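Bile salt hydrolase/transferase (Clostridium perfringens, PDB 2BJG) hydrolyses the amide bond of glycine- and taurine-conjugated bile salts, and also acts as a bile acid amine N-acyltransferase. Local coordinates at residues Gln28-Ile33 and Ala53-Gly58. Sequence-based numbering, arbitrary orientation.
Sequences QSIIFI and AVLGMG
The Met57 chain leaves with CG opposite the backbone N (chi1 -167°) and folds at chi2 and chi3, which brings CE to 3.6 Å from Ile30 CD1. On the way SD passes 3.6 Å from Ser29 O. With CG trans to N (chi1 176°), Leu55 turns CD1 across to Ile30 CG2, 3.6 Å away. The same CD1 lies 4.0 Å from Phe32 CB. Leu55 CB sits at the edge of the Phe32 ring, near its plane. Ile30 therefore meets Leu55 with one branch and Met57 with the other. Tyr289 of strand 288-293 packs on all three of these side chains. Ile31, Ile33 and Val54 lie on the other sheet face, against Phe67. Six backbone hydrogen bonds join the strands, in the pairs Ser29 with Gly58, Ile31 with Gly56 and Ile33 with Val54. The bond from Ile31 N to Gly56 O is short, 2.7 Å, and almost straight. Strand 29-33 bonds on its second edge to strand 315-318. The Met57 side chain lies about 7 Å from that of Arg18, which binds deoxycholate. This antiparallel pair packs one face of its sheet on Tyr289 of a second antiparallel sheet, consistent with the layered sheets of the Ntn-hydrolase fold.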
loop_
_atom_site.group_PDB
_atom_site.type_symbol
_atom_site.label_atom_id
_atom_site.label_comp_id
_atom_site.label_asym_id
_atom_site.label_seq_id
_atom_site.Cartn_x
_atom_site.Cartn_y
_atom_site.Cartn_z
ATOM N N GLN A 28 7.568 -26.700 -24.800
ATOM C CA GLN A 28 7.102 -27.599 -23.764
ATOM C C GLN A 28 6.038 -28.554 -24.282
ATOM O O GLN A 28 5.295 -28.239 -25.211
ATOM C CB GLN A 28 6.597 -26.829 -22.535
ATOM C CG GLN A 28 5.398 -25.905 -22.773
ATOM C CD GLN A 28 5.785 -24.446 -23.012
ATOM O OE1 GLN A 28 6.741 -24.148 -23.725
ATOM N NE2 GLN A 28 5.023 -23.532 -22.422
ATOM N N SER A 29 5.996 -29.731 -23.670
ATOM C CA SER A 29 4.922 -30.688 -23.859
ATOM C C SER A 29 4.778 -31.500 -22.579
ATOM O O SER A 29 5.637 -31.446 -21.698
ATOM C CB SER A 29 5.225 -31.603 -25.048
ATOM O OG SER A 29 6.407 -32.344 -24.828
ATOM N N ILE A 30 3.684 -32.241 -22.469
ATOM C CA ILE A 30 3.508 -33.170 -21.361
ATOM C C ILE A 30 4.329 -34.423 -21.652
ATOM O O ILE A 30 4.171 -35.035 -22.706
ATOM C CB ILE A 30 2.017 -33.542 -21.154
ATOM C CG1 ILE A 30 1.149 -32.285 -21.033
ATOM C CG2 ILE A 30 1.848 -34.448 -19.937
ATOM C CD1 ILE A 30 1.333 -31.526 -19.755
ATOM N N ILE A 31 5.206 -34.794 -20.722
ATOM C CA ILE A 31 6.094 -35.936 -20.911
ATOM C C ILE A 31 5.762 -37.051 -19.931
ATOM O O ILE A 31 5.704 -36.817 -18.723
ATOM C CB ILE A 31 7.592 -35.560 -20.703
ATOM C CG1 ILE A 31 7.936 -34.183 -21.299
ATOM C CG2 ILE A 31 8.513 -36.668 -21.214
ATOM C CD1 ILE A 31 7.863 -34.097 -22.800
ATOM N N PHE A 32 5.549 -38.258 -20.458
ATOM C CA PHE A 32 5.425 -39.458 -19.634
ATOM C C PHE A 32 6.640 -40.365 -19.825
ATOM O O PHE A 32 7.052 -40.632 -20.953
ATOM C CB PHE A 32 4.134 -40.226 -19.946
ATOM C CG PHE A 32 4.068 -41.590 -19.300
ATOM C CD1 PHE A 32 3.796 -41.721 -17.935
ATOM C CD2 PHE A 32 4.289 -42.742 -20.056
ATOM C CE1 PHE A 32 3.737 -42.981 -17.335
ATOM C CE2 PHE A 32 4.237 -44.009 -19.469
ATOM C CZ PHE A 32 3.959 -44.131 -18.105
ATOM N N ILE A 33 7.206 -40.821 -18.711
ATOM C CA ILE A 33 8.321 -41.767 -18.731
ATOM C C ILE A 33 7.955 -42.989 -17.888
ATOM O O ILE A 33 7.668 -42.861 -16.695
ATOM C CB ILE A 33 9.649 -41.138 -18.211
ATOM C CG1 ILE A 33 9.951 -39.817 -18.933
ATOM C CG2 ILE A 33 10.804 -42.136 -18.357
ATOM C CD1 ILE A 33 11.157 -39.046 -18.383
ATOM N N ALA A 53 7.761 -44.476 -12.477
ATOM C CA ALA A 53 7.186 -43.790 -13.631
ATOM C C ALA A 53 6.946 -42.304 -13.318
ATOM O O ALA A 53 6.574 -41.949 -12.197
ATOM C CB ALA A 53 5.907 -44.465 -14.063
ATOM N N VAL A 54 7.157 -41.451 -14.320
ATOM C CA VAL A 54 7.134 -39.997 -14.145
ATOM C C VAL A 54 6.206 -39.338 -15.177
ATOM O O VAL A 54 6.150 -39.774 -16.318
ATOM C CB VAL A 54 8.578 -39.410 -14.262
ATOM C CG1 VAL A 54 8.578 -37.882 -14.267
ATOM C CG2 VAL A 54 9.476 -39.940 -13.138
ATOM N N LEU A 55 5.483 -38.300 -14.759
ATOM C CA LEU A 55 4.638 -37.498 -15.650
ATOM C C LEU A 55 4.714 -36.009 -15.287
ATOM O O LEU A 55 4.643 -35.651 -14.113
ATOM C CB LEU A 55 3.177 -37.976 -15.585
ATOM C CG LEU A 55 2.114 -37.201 -16.380
ATOM C CD1 LEU A 55 2.338 -37.330 -17.879
ATOM C CD2 LEU A 55 0.702 -37.655 -16.010
ATOM N N GLY A 56 4.850 -35.146 -16.292
ATOM C CA GLY A 56 4.874 -33.705 -16.052
ATOM C C GLY A 56 5.170 -32.873 -17.282
ATOM O O GLY A 56 5.232 -33.399 -18.396
ATOM N N MET A 57 5.346 -31.571 -17.080
ATOM C CA MET A 57 5.664 -30.663 -18.172
ATOM C C MET A 57 7.172 -30.537 -18.304
ATOM O O MET A 57 7.880 -30.353 -17.314
ATOM C CB MET A 57 5.048 -29.281 -17.939
ATOM C CG MET A 57 5.068 -28.360 -19.164
ATOM S SD MET A 57 3.746 -28.678 -20.367
ATOM C CE MET A 57 2.310 -28.029 -19.503
ATOM N N GLY A 58 7.650 -30.635 -19.534
ATOM C CA GLY A 58 9.058 -30.432 -19.823
ATOM C C GLY A 58 9.333 -30.283 -21.301
ATOM O O GLY A 58 8.430 -30.001 -22.091
#